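Local coordinates for protein putative oxidoreductase (Salmonella enterica subsp. enterica serovar Typhimurium, PDB 3NX4) that probably reduces acryloyl-CoA with NADPH, as a member of the medium-chain dehydrogenase/reductase superfamily, and binds NADP in its interdomain cleft, at residues Ile124-Ala127 with Gly128-Met132. Numbering follows the deposited sequence.
With NAP (NADP nicotinamide-adenine-dinucleotide phosphate), chain C.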
loop_
_atom_site.group_PDB
_atom_site.type_symbol
_atom_site.label_atom_id
_atom_site.label_comp_id
_atom_site.label_asym_id
_atom_site.label_seq_id
_atom_site.Cartn_x
_atom_site.Cartn_y
_atom_site.Cartn_z
ATOM N N ILE A 124 22.382 -3.731 -15.044
ATOM C CA ILE A 124 21.034 -3.713 -14.478
ATOM C C ILE A 124 21.031 -4.385 -13.107
ATOM O O ILE A 124 20.780 -3.731 -12.088
ATOM C CB ILE A 124 20.024 -4.392 -15.414
ATOM C CG1 ILE A 124 19.910 -3.600 -16.720
ATOM C CG2 ILE A 124 18.642 -4.524 -14.736
ATOM C CD1 ILE A 124 19.210 -4.378 -17.830
ATOM N N GLY A 125 21.320 -5.686 -13.077
ATOM C CA GLY A 125 21.419 -6.421 -11.826
ATOM C C GLY A 125 20.134 -6.390 -11.004
ATOM O O GLY A 125 19.070 -6.054 -11.510
ATOM N N THR A 126 20.242 -6.730 -9.728
ATOM C CA THR A 126 19.095 -6.666 -8.834
ATOM C C THR A 126 18.529 -5.243 -8.723
ATOM O O THR A 126 17.325 -5.063 -8.671
ATOM C CB THR A 126 19.443 -7.208 -7.433
ATOM O OG1 THR A 126 19.515 -8.634 -7.489
ATOM C CG2 THR A 126 18.373 -6.834 -6.425
ATOM N N ALA A 127 19.401 -4.240 -8.693
ATOM C CA ALA A 127 18.960 -2.854 -8.530
ATOM C C ALA A 127 18.014 -2.449 -9.650
ATOM O O ALA A 127 16.926 -1.930 -9.403
ATOM C CB ALA A 127 20.178 -1.892 -8.488
ATOM N N GLY A 128 18.441 -2.676 -10.888
ATOM C CA GLY A 128 17.657 -2.287 -12.046
ATOM C C GLY A 128 16.408 -3.144 -12.234
ATOM O O GLY A 128 15.355 -2.647 -12.628
ATOM N N PHE A 129 16.527 -4.437 -11.959
ATOM C CA PHE A 129 15.379 -5.336 -12.003
ATOM C C PHE A 129 14.315 -4.854 -11.009
ATOM O O PHE A 129 13.134 -4.765 -11.337
ATOM C CB PHE A 129 15.859 -6.761 -11.688
ATOM C CG PHE A 129 14.758 -7.774 -11.529
ATOM C CD1 PHE A 129 14.148 -8.348 -12.644
ATOM C CD2 PHE A 129 14.385 -8.211 -10.265
ATOM C CE1 PHE A 129 13.145 -9.301 -12.496
ATOM C CE2 PHE A 129 13.389 -9.183 -10.108
ATOM C CZ PHE A 129 12.763 -9.719 -11.225
ATOM N N THR A 130 14.756 -4.501 -9.807
ATOM C CA THR A 130 13.893 -3.894 -8.799
ATOM C C THR A 130 13.248 -2.561 -9.252
ATOM O O THR A 130 12.062 -2.323 -9.019
ATOM C CB THR A 130 14.687 -3.668 -7.501
ATOM O OG1 THR A 130 15.210 -4.923 -7.048
ATOM C CG2 THR A 130 13.791 -3.077 -6.408
ATOM N N ALA A 131 14.022 -1.682 -9.870
ATOM C CA ALA A 131 13.457 -0.423 -10.358
ATOM C C ALA A 131 12.335 -0.726 -11.341
ATOM O O ALA A 131 11.291 -0.052 -11.345
ATOM C CB ALA A 131 14.513 0.415 -11.036
HETATM N N MSE A 132 12.561 -1.741 -12.182
HETATM C CA MSE A 132 11.565 -2.115 -13.174
HETATM C C MSE A 132 10.291 -2.628 -12.483
HETATM O O MSE A 132 9.178 -2.258 -12.861
HETATM C CB MSE A 132 12.116 -3.161 -14.144
HETATM C CG MSE A 132 11.206 -3.411 -15.337
HETATM SE SE MSE A 132 11.116 -1.886 -16.589
HETATM C CE MSE A 132 9.316 -1.559 -16.413
HETATM P PA NAP C . 22.365 2.420 -3.241
HETATM O O1A NAP C . 22.967 2.377 -4.583
HETATM O O2A NAP C . 23.274 2.485 -2.085
HETATM O O5B NAP C . 21.275 3.586 -3.166
HETATM C C5B NAP C . 20.810 4.001 -1.912
HETATM C C4B NAP C . 20.685 5.515 -2.013
HETATM O O4B NAP C . 20.022 5.987 -0.873
HETATM C C3B NAP C . 22.046 6.213 -2.050
HETATM O O3B NAP C . 22.467 6.419 -3.384
HETATM C C2B NAP C . 21.763 7.538 -1.368
HETATM O O2B NAP C . 21.303 8.426 -2.358
HETATM C C1B NAP C . 20.588 7.223 -0.457
HETATM N N9A NAP C . 21.006 7.063 0.944
HETATM C C8A NAP C . 22.069 6.336 1.421
HETATM N N7A NAP C . 22.070 6.438 2.774
HETATM C C5A NAP C . 21.024 7.197 3.156
HETATM C C6A NAP C . 20.566 7.616 4.399
HETATM N N6A NAP C . 21.193 7.266 5.514
HETATM N N1A NAP C . 19.442 8.402 4.468
HETATM C C2A NAP C . 18.781 8.777 3.318
HETATM N N3A NAP C . 19.242 8.367 2.084
HETATM C C4A NAP C . 20.346 7.593 2.011
HETATM O O3 NAP C . 21.449 1.105 -3.025
HETATM P PN NAP C . 20.602 0.264 -4.093
HETATM O O1N NAP C . 21.356 -0.939 -4.516
HETATM O O2N NAP C . 20.135 1.225 -5.118
HETATM O O5D NAP C . 19.382 -0.172 -3.137
HETATM C C5D NAP C . 18.553 0.832 -2.601
HETATM C C4D NAP C . 17.727 0.258 -1.461
HETATM O O4D NAP C . 16.851 -0.705 -1.995
HETATM C C3D NAP C . 18.594 -0.467 -0.446
HETATM O O3D NAP C . 18.057 -0.264 0.844
HETATM C C2D NAP C . 18.465 -1.924 -0.825
HETATM O O2D NAP C . 18.599 -2.764 0.295
HETATM C C1D NAP C . 17.046 -1.947 -1.353
HETATM N N1N NAP C . 16.775 -3.026 -2.310
HETATM C C2N NAP C . 15.822 -3.947 -1.981
HETATM C C3N NAP C . 15.493 -4.985 -2.848
HETATM C C7N NAP C . 14.137 -5.612 -2.678
HETATM O O7N NAP C . 13.947 -6.971 -2.972
HETATM N N7N NAP C . 13.140 -4.848 -2.244
HETATM C C4N NAP C . 16.155 -5.077 -4.072
HETATM C C5N NAP C . 17.129 -4.124 -4.402
HETATM C C6N NAP C . 17.422 -3.093 -3.511
HETATM P P2B NAP C . 21.658 10.007 -2.283
HETATM O O1X NAP C . 21.337 10.591 -3.632
HETATM O O2X NAP C . 20.808 10.666 -1.224
HETATM O O3X NAP C . 23.122 10.141 -1.963
#
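Thr-130 and Thr-126, one turn apart on the kinked helix 118-140 of this medium-chain dehydrogenase/reductase, meet the nicotinamide of NADP. The hydroxyl OG1 of Thr-130 lies 3.1 Å from NAP C4N, the ring carbon that carries the hydride in NADPH, and the methyl CG2 of Thr-126 packs 3.6 Å from NAP C5N. Threonine suits position 130 because one hydroxyl both bonds to the backbone and faces the ring carbon, while the methyl adds packing against the same ring. Thr-130 turns OG1 beside its own backbone N (chi1 -58°), which lets the hydroxyl reach back one turn toward the N-terminal end and donate to Thr-126 O at 2.7 Å. That carbonyl is gripped twice: Thr-130 N also bonds to it, and the two donors approach from opposite faces of its plane, OG1 standing 35° out of it. With its proton spent on the backbone, the hydroxyl probably turns oxygen, rather than hydrogen, toward the ring. Thr-126, by contrast, divides its branches: OG1 bonds to Asp-64, while CG2, opposite the backbone N about the CA-CB bond, packs against the cofactor. Ser-267, whose N bonds to the cofactor, touches both threonine side chains.

Behind this face, two glycines shape the turn. Gly-125 takes a positive phi of 59° at the kink, readily accessible without a side chain, yet its carbonyl still receives Phe-129 N. Gly-128, having no side chain, leaves room for the methyl CG2 of Ile-124 against bare backbone. Farther out, Phe-129 stacks on Trp-279, and the small Ala-127 and Ala-131 allow helix 158-169 to approach through Val-159. The Ile-124 methyl CG2 comes to rest 3.5 Å from Phe-129 N.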